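Local coordinates for protein dihydrodipicolinate synthase (Oceanobacillus iheyensis HTE831, PDB 3D0C) that probably acts as a 4-hydroxy-tetrahydrodipicolinate synthase, condensing pyruvate with aspartate semialdehyde in lysine biosynthesis through a Schiff-base intermediate, at residues Phe12-Gly17 with Ala225-Leu230; Asp31-Asp36 with Gly272-Val277. The protein carries 1 engineered substitution. One frame throughout, in Å; residues are numbered along the deposited sequence.

Interaction 1: residues Phe12-Gly17 with Ala225-Leu230; sequences FSTISG and ALLEAL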
# COMPACT_ATOMS: atom_id res chain seq x y z
N PHE A 12 23.67 3.70 12.60
CA PHE A 12 23.24 2.97 11.41
C PHE A 12 24.33 2.54 10.43
O PHE A 12 24.04 1.98 9.37
CB PHE A 12 22.16 3.78 10.72
CG PHE A 12 21.03 4.14 11.64
CD1 PHE A 12 20.09 3.17 12.01
CD2 PHE A 12 20.94 5.41 12.19
CE1 PHE A 12 19.10 3.46 12.92
CE2 PHE A 12 19.94 5.71 13.11
CZ PHE A 12 19.02 4.74 13.48
N SER A 13 25.59 2.78 10.80
CA SER A 13 26.71 2.37 9.96
C SER A 13 26.98 0.91 10.27
O SER A 13 28.04 0.56 10.79
CB SER A 13 27.95 3.21 10.27
OG SER A 13 27.75 4.55 9.87
N THR A 14 26.01 0.06 9.95
CA THR A 14 26.12 -1.37 10.21
C THR A 14 24.93 -2.04 9.53
O THR A 14 24.29 -1.44 8.67
CB THR A 14 26.05 -1.64 11.74
OG1 THR A 14 26.31 -3.02 12.01
CG2 THR A 14 24.67 -1.28 12.26
N ILE A 15 24.63 -3.27 9.91
CA ILE A 15 23.49 -3.96 9.33
C ILE A 15 22.24 -3.69 10.16
O ILE A 15 22.25 -3.81 11.39
CB ILE A 15 23.72 -5.50 9.29
CG1 ILE A 15 24.85 -5.84 8.31
CG2 ILE A 15 22.41 -6.21 8.91
CD1 ILE A 15 25.13 -7.33 8.17
N SER A 16 21.16 -3.28 9.49
CA SER A 16 19.89 -3.04 10.17
C SER A 16 19.10 -4.32 9.92
O SER A 16 18.61 -4.55 8.81
CB SER A 16 19.14 -1.85 9.55
OG SER A 16 19.62 -0.62 10.07
N GLY A 17 18.99 -5.15 10.95
CA GLY A 17 18.28 -6.41 10.81
C GLY A 17 16.78 -6.25 10.99
O GLY A 17 16.32 -5.66 11.97
N ALA A 225 29.78 -11.09 6.90
CA ALA A 225 31.01 -11.28 6.13
C ALA A 225 31.03 -10.18 5.06
O ALA A 225 32.07 -9.59 4.76
CB ALA A 225 31.03 -12.66 5.49
N LEU A 226 29.85 -9.91 4.50
CA LEU A 226 29.73 -8.87 3.49
C LEU A 226 29.97 -7.49 4.11
O LEU A 226 30.66 -6.66 3.53
CB LEU A 226 28.33 -8.90 2.85
CG LEU A 226 28.07 -7.79 1.82
CD1 LEU A 226 29.10 -7.90 0.71
CD2 LEU A 226 26.66 -7.91 1.26
N LEU A 227 29.42 -7.25 5.30
CA LEU A 227 29.63 -5.95 5.94
C LEU A 227 31.11 -5.72 6.21
O LEU A 227 31.64 -4.65 5.92
CB LEU A 227 28.84 -5.85 7.25
CG LEU A 227 29.10 -4.55 8.04
CD1 LEU A 227 28.63 -3.35 7.24
CD2 LEU A 227 28.37 -4.61 9.37
N GLU A 228 31.78 -6.72 6.77
CA GLU A 228 33.20 -6.56 7.07
C GLU A 228 34.01 -6.30 5.81
O GLU A 228 34.87 -5.42 5.79
CB GLU A 228 33.75 -7.80 7.78
CG GLU A 228 35.20 -7.64 8.19
CD GLU A 228 35.68 -8.73 9.12
OE1 GLU A 228 35.70 -9.91 8.70
OE2 GLU A 228 36.04 -8.41 10.28
N ALA A 229 33.72 -7.06 4.76
CA ALA A 229 34.42 -6.89 3.49
C ALA A 229 34.25 -5.47 2.98
O ALA A 229 35.22 -4.84 2.55
CB ALA A 229 33.89 -7.89 2.47
N LEU A 230 33.02 -4.96 3.01
CA LEU A 230 32.73 -3.61 2.55
C LEU A 230 33.50 -2.56 3.35
O LEU A 230 34.05 -1.62 2.79
CB LEU A 230 31.23 -3.32 2.65
CG LEU A 230 30.29 -4.00 1.66
CD1 LEU A 230 28.84 -3.68 2.02
CD2 LEU A 230 30.60 -3.53 0.25

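Interaction 2: residues Asp31-Asp36 with Gly272-Val277; sequences DWKGLD and GLRAGV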
# COMPACT_ATOMS: atom_id res chain seq x y z
N ASP A 31 3.30 -16.20 17.46
CA ASP A 31 4.05 -17.16 18.25
C ASP A 31 5.07 -16.34 19.03
O ASP A 31 6.19 -16.10 18.57
CB ASP A 31 4.75 -18.14 17.31
CG ASP A 31 5.54 -19.20 18.04
OD1 ASP A 31 5.67 -19.13 19.28
OD2 ASP A 31 6.06 -20.10 17.34
N TRP A 32 4.67 -15.88 20.22
CA TRP A 32 5.55 -15.05 21.02
C TRP A 32 6.87 -15.69 21.39
O TRP A 32 7.89 -15.01 21.50
CB TRP A 32 4.81 -14.57 22.27
CG TRP A 32 3.65 -13.70 21.91
CD1 TRP A 32 2.33 -14.04 21.93
CD2 TRP A 32 3.71 -12.37 21.37
NE1 TRP A 32 1.56 -13.01 21.43
CE2 TRP A 32 2.39 -11.98 21.08
CE3 TRP A 32 4.76 -11.48 21.11
CZ2 TRP A 32 2.08 -10.73 20.53
CZ3 TRP A 32 4.46 -10.24 20.56
CH2 TRP A 32 3.13 -9.87 20.28
N LYS A 33 6.86 -17.01 21.57
CA LYS A 33 8.08 -17.75 21.90
C LYS A 33 9.02 -17.66 20.70
O LYS A 33 10.19 -17.29 20.83
CB LYS A 33 7.73 -19.22 22.18
CG LYS A 33 8.65 -19.91 23.19
CD LYS A 33 10.10 -19.93 22.75
CE LYS A 33 10.96 -20.69 23.74
NZ LYS A 33 12.41 -20.57 23.46
N GLY A 34 8.49 -18.00 19.52
CA GLY A 34 9.27 -17.96 18.30
C GLY A 34 9.87 -16.58 18.05
O GLY A 34 11.01 -16.46 17.61
N LEU A 35 9.08 -15.54 18.33
CA LEU A 35 9.53 -14.17 18.16
C LEU A 35 10.68 -13.85 19.10
O LEU A 35 11.69 -13.26 18.69
CB LEU A 35 8.38 -13.18 18.42
CG LEU A 35 8.78 -11.70 18.45
CD1 LEU A 35 9.51 -11.35 17.15
CD2 LEU A 35 7.56 -10.82 18.64
N ASP A 36 10.53 -14.22 20.37
CA ASP A 36 11.58 -13.96 21.35
C ASP A 36 12.87 -14.64 20.89
O ASP A 36 13.96 -14.05 20.96
CB ASP A 36 11.18 -14.48 22.74
CG ASP A 36 10.24 -13.52 23.49
OD1 ASP A 36 9.95 -12.42 22.99
OD2 ASP A 36 9.78 -13.88 24.61
N GLY A 272 15.76 -25.87 11.05
CA GLY A 272 15.32 -26.20 12.39
C GLY A 272 15.03 -25.01 13.28
O GLY A 272 14.99 -25.15 14.51
N LEU A 273 14.82 -23.85 12.68
CA LEU A 273 14.52 -22.64 13.45
C LEU A 273 13.02 -22.42 13.44
O LEU A 273 12.35 -22.71 12.45
CB LEU A 273 15.25 -21.43 12.86
CG LEU A 273 16.78 -21.44 12.93
CD1 LEU A 273 17.33 -20.16 12.33
CD2 LEU A 273 17.23 -21.58 14.37
N ARG A 274 12.50 -21.90 14.55
CA ARG A 274 11.07 -21.65 14.69
C ARG A 274 10.62 -20.43 13.88
O ARG A 274 10.96 -19.30 14.22
CB ARG A 274 10.74 -21.44 16.17
CG ARG A 274 9.27 -21.58 16.50
CD ARG A 274 9.07 -21.62 18.01
NE ARG A 274 7.67 -21.87 18.36
CZ ARG A 274 7.22 -21.95 19.61
NH1 ARG A 274 8.06 -21.81 20.63
NH2 ARG A 274 5.94 -22.18 19.84
N ALA A 275 9.87 -20.67 12.81
CA ALA A 275 9.40 -19.58 11.96
C ALA A 275 7.93 -19.68 11.53
O ALA A 275 7.26 -18.66 11.34
CB ALA A 275 10.30 -19.48 10.71
N GLY A 276 7.43 -20.90 11.37
CA GLY A 276 6.04 -21.08 10.98
C GLY A 276 5.78 -20.71 9.52
O GLY A 276 6.69 -20.77 8.69
N VAL A 277 4.54 -20.34 9.22
CA VAL A 277 4.14 -19.97 7.87
C VAL A 277 3.73 -18.49 7.83
O VAL A 277 3.43 -17.89 8.86
CB VAL A 277 2.93 -20.79 7.40
CG1 VAL A 277 3.28 -22.27 7.38
CG2 VAL A 277 1.73 -20.54 8.32
O HOH W 1 12.50 -18.01 15.80

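Interaction 1: residues Phe12-Gly17 with Ala225-Leu230
Ile-15 and Leu-227 make the apolar part of this contact, their side chains sliding past one another in opposite directions. Leu-227 CD2 lies 3.9 Å from Ile-15 CG1, and farther back the Leu-227 CB is 4.1 Å from Ile-15 CD1. The isoleucine reaches the helix because CG1 is anti to its carbonyl carbon (chi1 -67°) and the chain then runs on extended, carrying CD1 out toward the base of the leucine. Leu-227, whose CB points toward 12-17, delivers the larger share of the buried surface.

The same methyl also meets a polar atom: Leu-227 CD2 is 3.7 Å from Thr-14 OG1, a van der Waals touch in which the two side chains run at a slant to each other.

In the eight-stranded TIM barrel this is where the ring closes. Ser-16 on the first strand pairs through its backbone with Phe-211 and Ser-213 of the last, and helix 220-232 follows that last strand. Ile-15 also packs on Phe-211 and Ser-213, while Leu-227 also touches Phe-211, and Tyr-204 of helix 196-206.

No hydrogen bond spans the two segments. Thr-14 leaves an inverse gamma turn centred on Ser-13, its N making a weak bond to Phe-12 O. The Ile-15 side chain lies about 9 Å from that of Lys-167, the predicted Schiff-base lysine.

Interaction 2: residues Asp31-Asp36 with Gly272-Val277
Asp-31 and Arg-274 form a salt bridge that joins the start of helix 32-44 to the loop 272-277, with OD2 of the aspartate 2.6 Å from NE of the arginine. The two flat groups are far from coplanar, their planes 66° apart. Asp-31 OD1 sits over one face of the Arg-274 guanidinium, 3.0 Å above its plane and displaced toward the rim, and Gly-34 N lies over the same face. The salt bridge thus runs through the close NE-OD2 approach rather than through a coplanar, side-by-side pairing of the two groups.

With CG anti to the backbone N (chi1 -163°) and an extended chain from CG to NE, the arginine spans the distance from the loop to the helix. On the way Arg-274 CD passes 3.7 Å from Gly-34 CA. Farther out, Arg-274 NH1 comes within 3.0 Å of Lys-33 CB, a tight, oblique approach; the lysine chain crosses the arginine at about a right angle, and its NZ turns away to a salt bridge with Asp-37.

The aspartate is itself fixed as the N-cap of helix 32-44. Asp-31 OD1 accepts a nearly straight bond from Gly-34 N (3.0 Å, 172°), which arrives from above the carboxylate plane. One carboxylate thus serves both the helix end and the arginine, and the amides of the first turn would probably stabilise its negative charge. A water donates to Gly-34 O and to Arg-274 O, the latter at 2.6 Å, and ties the two backbones together.

The loop is held in turn by Glu-269, whose OE2 accepts from Ala-275 N and Gly-276 N, just beyond the Schellman motif at Gly-272 that ends helix 260-270. Helix 32-44, which follows strand 15-17 in the chain, leans through Trp-32 and Leu-35 on helix 64-78.

How the interactions relate
Interaction 1 is buried and mainly apolar, and interaction 2 is partly buried and mainly ionic; their centres lie 25 Å apart and they do not touch. Strand 15-17 and helix 32-44 are consecutive elements, so both contacts tie the early chain to its later part. In 12-17 with 225-230 the partner is helix 220-232 beside the barrel's closing seam, and branched side chains mesh without a cross-segment hydrogen bond. In 31-36 with 272-277 the partner is a loop after helix 260-270, where a capping carboxylate, an exposed arginine and a water take over. The former lies nearer the predicted catalytic lysine, the latter away from the annotated sites.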